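Local coordinates for conserved protein MTH689 (Methanothermobacter thermautotrophicus, PDB 2WNY) that is of unknown function but probably binds RNA, at residues Asn10-Cys14 with Ile34-Pro39; Leu15-Glu21 with Asp98-Ala102. The protein carries 1 engineered substitution. One frame throughout, in Å; residues are numbered along the deposited sequence.

Interaction 1. Residues Asn10-Cys14 with Ile34-Pro39; sequences NISYC and IPGATP. Engineered in segment 10-14: Cys14 (natural residue Arg).
A buried, apolar contact joins a central strand, 8-17, of the antiparallel sheet to the loop that leads from helix 23-30 into strand 40-45. Residues 10-14 are extended, so their side chains alternate: Ile11 and Tyr13 direct CA-to-CB toward the loop, Ser12 and the engineered Cys14 away from it. Within the loop, Ile34 to Ala37 form a type II beta turn, closed by Ala37 N to Ile34 O at 3.1 Å, with Gly36 at phi 80°, psi -1°. In this antiparallel alpha/beta fold, helix 23-30 and the loop after it cover side chains that one face of strand 8-17 presents; Leu30 touches Tyr13, Ala37 and Pro39. Ile34 (m, t) extends its CD1 to 3.7 Å from Tyr13 CD2 and 4.2 Å from Ile11 CG2. The Tyr13 side chain (chi1 p, chi2 83°) bridges the gap; Tyr13 CA and Pro39 CA are 8.4 Å apart. Tyr13 CZ lies 3.9 Å from Ala37 CB, and Pro39 CB meets the ring edge, 3.7 Å from Tyr13 CE1. Tyr13 OH comes within 3.2 Å of Pro39 CA, and one water links it (3.1 Å from Tyr13 OH) to the loop backbone, accepting from Thr38 N at 3.2 Å.

Interaction 2. Residues Leu15-Glu21 with Asp98-Ala102; sequences LMVYGTE and DKQKA
Leu15, still extended in strand 8-17, points CA-to-CB toward the short helix 99-103. Leu15 CA is 8.3 Å from Lys99 CA, and Leu15 CD1 rests 4.0 Å from Lys99 CD, a touch along the lysine's aliphatic stem. Met16 contributes its backbone: Met16 O accepts from Lys99 NZ at 2.8 Å, while its side chain leads away. After Val17, a type I beta turn runs from Tyr18 to Glu21, with Glu21 N bonded to Tyr18 O at 3.0 Å. Glu21 (chi1 m, chi2 t) folds back across the turn, so that Glu21 OE1 accepts from Tyr18 N at 2.7 Å in a nearly straight bond. The same carboxylate forms a salt bridge with Lys99 NZ, at 2.9 Å from Glu21 OE2 and, more weakly, 3.0 Å from Glu21 OE1. Lys99 reaches this point with chi angles t, t, p, t from the first turn of its helix, where Asp98 is the N-cap: Asp98 OD2 accepts from Lys101 N at 2.9 Å and weakly from Gln100 N at 2.8 Å. Lys99 NZ has its strongest polar partner in Asp114, through another salt bridge. The chemistry illustrates how one lysine can unite distant chain segments: the buried residue's ammonium group is shared between two carboxylates and the backbone carbonyl of Met16, tying the turn after the strand to the start of a helix.

Strand 8-17 serves both contacts in succession: interaction 1 uses residues 10-14 and interaction 2 takes over at Leu15, their centres 15 Å apart. The segments alternate along the chain and, apart from adjoining there, the two contacts do not touch. Helix 23-30 connects them, since Leu30 packs on Tyr13, Ala37 and Pro39 in the first and on Leu15 in the second. Burial changes along the strand, from an apolar contact about 8 Å from the chain centre to a partly buried, charged one about 14 Å from it, both measured from the contact centres. A bound nickel ion lies about 14 Å from the side chain of Met16. Both contacts belong to the part of the chain that probably binds RNA.

Interaction 1. Residues Asn10-Cys14 with Ile34-Pro39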
# COMPACT_ATOMS: atom_id res chain seq x y z
N ASN A 10 2.69 -2.75 -10.46
CA ASN A 10 2.20 -3.74 -9.51
C ASN A 10 2.21 -3.11 -8.11
O ASN A 10 2.80 -2.03 -7.91
CB ASN A 10 3.07 -5.00 -9.58
CG ASN A 10 4.50 -4.77 -9.10
OD1 ASN A 10 4.72 -4.43 -7.94
ND2 ASN A 10 5.47 -4.97 -9.99
N ILE A 11 1.55 -3.77 -7.16
CA ILE A 11 1.60 -3.35 -5.76
C ILE A 11 1.92 -4.58 -4.93
O ILE A 11 1.23 -5.62 -5.06
CB ILE A 11 0.24 -2.81 -5.25
CG1 ILE A 11 -0.27 -1.69 -6.15
CG2 ILE A 11 0.38 -2.31 -3.80
CD1 ILE A 11 -1.54 -1.02 -5.66
N SER A 12 2.97 -4.49 -4.12
CA SER A 12 3.25 -5.50 -3.10
C SER A 12 2.61 -4.97 -1.82
O SER A 12 2.65 -3.75 -1.56
CB SER A 12 4.74 -5.69 -2.89
OG SER A 12 5.35 -6.31 -4.00
N TYR A 13 2.01 -5.85 -1.03
CA TYR A 13 1.43 -5.43 0.25
C TYR A 13 1.78 -6.41 1.35
O TYR A 13 2.01 -7.62 1.09
CB TYR A 13 -0.08 -5.19 0.15
CG TYR A 13 -0.87 -6.44 -0.16
CD1 TYR A 13 -1.24 -7.33 0.86
CD2 TYR A 13 -1.25 -6.73 -1.46
CE1 TYR A 13 -1.94 -8.48 0.58
CE2 TYR A 13 -1.94 -7.88 -1.74
CZ TYR A 13 -2.30 -8.75 -0.71
OH TYR A 13 -3.00 -9.88 -1.00
N CYS A 14 1.86 -5.87 2.56
CA CYS A 14 2.18 -6.64 3.73
C CYS A 14 1.36 -6.09 4.91
O CYS A 14 1.27 -4.87 5.08
CB CYS A 14 3.68 -6.48 4.00
SG CYS A 14 4.24 -7.46 5.30
N ILE A 34 -7.20 -2.58 -0.85
CA ILE A 34 -7.20 -3.30 -2.13
C ILE A 34 -8.36 -4.28 -2.13
O ILE A 34 -8.22 -5.39 -1.63
CB ILE A 34 -5.87 -4.06 -2.35
CG1 ILE A 34 -4.67 -3.10 -2.31
CG2 ILE A 34 -5.90 -4.86 -3.64
CD1 ILE A 34 -3.30 -3.79 -2.28
N PRO A 35 -9.53 -3.87 -2.68
CA PRO A 35 -10.62 -4.83 -2.70
C PRO A 35 -10.23 -6.10 -3.45
O PRO A 35 -9.52 -6.03 -4.44
CB PRO A 35 -11.72 -4.08 -3.48
CG PRO A 35 -11.46 -2.62 -3.10
CD PRO A 35 -9.94 -2.57 -3.24
N GLY A 36 -10.67 -7.24 -2.95
CA GLY A 36 -10.38 -8.51 -3.59
C GLY A 36 -9.00 -9.06 -3.29
O GLY A 36 -8.67 -10.15 -3.77
N ALA A 37 -8.18 -8.35 -2.51
CA ALA A 37 -6.86 -8.89 -2.24
C ALA A 37 -7.01 -10.24 -1.54
O ALA A 37 -7.85 -10.42 -0.66
CB ALA A 37 -6.02 -7.91 -1.39
N THR A 38 -6.22 -11.21 -1.97
CA THR A 38 -6.23 -12.52 -1.33
C THR A 38 -4.80 -12.82 -0.94
O THR A 38 -4.03 -13.32 -1.75
CB THR A 38 -6.82 -13.61 -2.24
OG1 THR A 38 -6.06 -13.68 -3.46
CG2 THR A 38 -8.28 -13.32 -2.56
N PRO A 39 -4.43 -12.46 0.30
CA PRO A 39 -3.04 -12.57 0.72
C PRO A 39 -2.61 -14.00 0.99
O PRO A 39 -3.45 -14.86 1.33
CB PRO A 39 -3.00 -11.75 2.02
CG PRO A 39 -4.42 -11.71 2.50
CD PRO A 39 -5.29 -11.80 1.30
O HOH W 1 -3.89 -10.23 -3.92

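Interaction 2. Residues Leu15-Glu21 with Asp98-Ala102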
# COMPACT_ATOMS: atom_id res chain seq x y z
N LEU A 15 0.76 -6.96 5.72
CA LEU A 15 0.19 -6.51 7.03
C LEU A 15 0.17 -7.68 7.99
O LEU A 15 0.40 -8.83 7.58
CB LEU A 15 -1.17 -5.80 6.92
CG LEU A 15 -2.46 -6.55 6.56
CD1 LEU A 15 -3.64 -5.64 6.85
CD2 LEU A 15 -2.46 -7.03 5.12
N MET A 16 -0.00 -7.37 9.27
CA MET A 16 0.24 -8.35 10.30
C MET A 16 -1.02 -8.63 11.08
O MET A 16 -1.89 -7.76 11.21
CB MET A 16 1.35 -7.86 11.24
CG MET A 16 2.13 -6.72 10.64
SD MET A 16 3.88 -6.80 10.89
CE MET A 16 4.33 -7.50 9.31
N VAL A 17 -1.11 -9.85 11.57
CA VAL A 17 -2.21 -10.24 12.44
C VAL A 17 -1.59 -10.68 13.76
O VAL A 17 -0.90 -11.72 13.81
CB VAL A 17 -3.04 -11.40 11.88
CG1 VAL A 17 -4.25 -11.69 12.78
CG2 VAL A 17 -3.51 -11.11 10.44
N TYR A 18 -1.85 -9.91 14.81
CA TYR A 18 -1.36 -10.24 16.14
C TYR A 18 -2.33 -11.23 16.82
O TYR A 18 -3.43 -11.51 16.31
CB TYR A 18 -1.11 -8.97 16.96
CG TYR A 18 0.13 -8.25 16.47
CD1 TYR A 18 1.38 -8.49 17.05
CD2 TYR A 18 0.07 -7.37 15.39
CE1 TYR A 18 2.53 -7.87 16.58
CE2 TYR A 18 1.22 -6.75 14.90
CZ TYR A 18 2.43 -7.00 15.49
OH TYR A 18 3.56 -6.40 15.02
N GLY A 19 -1.90 -11.77 17.94
CA GLY A 19 -2.64 -12.84 18.61
C GLY A 19 -4.05 -12.43 19.00
O GLY A 19 -4.96 -13.23 18.88
N THR A 20 -4.26 -11.19 19.46
CA THR A 20 -5.60 -10.77 19.84
C THR A 20 -6.46 -10.34 18.66
O THR A 20 -7.64 -10.06 18.84
CB THR A 20 -5.58 -9.59 20.81
OG1 THR A 20 -4.94 -8.46 20.17
CG2 THR A 20 -4.86 -9.99 22.10
N GLU A 21 -5.88 -10.25 17.47
CA GLU A 21 -6.64 -9.79 16.31
C GLU A 21 -7.49 -10.83 15.63
O GLU A 21 -7.16 -12.03 15.63
CB GLU A 21 -5.74 -9.11 15.31
CG GLU A 21 -5.16 -7.79 15.84
CD GLU A 21 -4.36 -7.12 14.77
OE1 GLU A 21 -3.27 -7.65 14.42
OE2 GLU A 21 -4.83 -6.07 14.26
N ASP A 98 -2.71 3.41 8.17
CA ASP A 98 -3.19 2.96 9.47
C ASP A 98 -4.18 1.81 9.31
O ASP A 98 -5.14 1.91 8.55
CB ASP A 98 -3.83 4.10 10.27
CG ASP A 98 -4.12 3.71 11.70
OD1 ASP A 98 -3.28 3.98 12.57
OD2 ASP A 98 -5.15 3.05 11.96
N LYS A 99 -3.91 0.71 9.98
CA LYS A 99 -4.76 -0.46 9.86
C LYS A 99 -6.15 -0.25 10.46
O LYS A 99 -7.13 -0.73 9.92
CB LYS A 99 -4.07 -1.67 10.50
CG LYS A 99 -4.84 -2.96 10.31
CD LYS A 99 -3.95 -4.18 10.59
CE LYS A 99 -3.67 -4.27 12.04
NZ LYS A 99 -2.73 -5.40 12.45
N GLN A 100 -6.25 0.48 11.56
CA GLN A 100 -7.53 0.64 12.23
C GLN A 100 -8.40 1.58 11.43
O GLN A 100 -9.61 1.36 11.27
CB GLN A 100 -7.33 1.18 13.65
CG GLN A 100 -6.53 0.26 14.58
CD GLN A 100 -7.01 -1.17 14.61
OE1 GLN A 100 -8.21 -1.46 14.62
NE2 GLN A 100 -6.06 -2.09 14.59
N LYS A 101 -7.78 2.64 10.93
CA LYS A 101 -8.43 3.54 10.00
C LYS A 101 -8.88 2.82 8.73
O LYS A 101 -10.02 3.01 8.29
CB LYS A 101 -7.54 4.74 9.68
CG LYS A 101 -7.35 5.67 10.87
CD LYS A 101 -8.66 6.27 11.41
CE LYS A 101 -9.02 7.58 10.72
NZ LYS A 101 -10.22 8.24 11.34
N ALA A 102 -8.02 1.99 8.15
CA ALA A 102 -8.43 1.17 6.99
C ALA A 102 -9.68 0.34 7.28
O ALA A 102 -10.56 0.21 6.44
CB ALA A 102 -7.27 0.26 6.52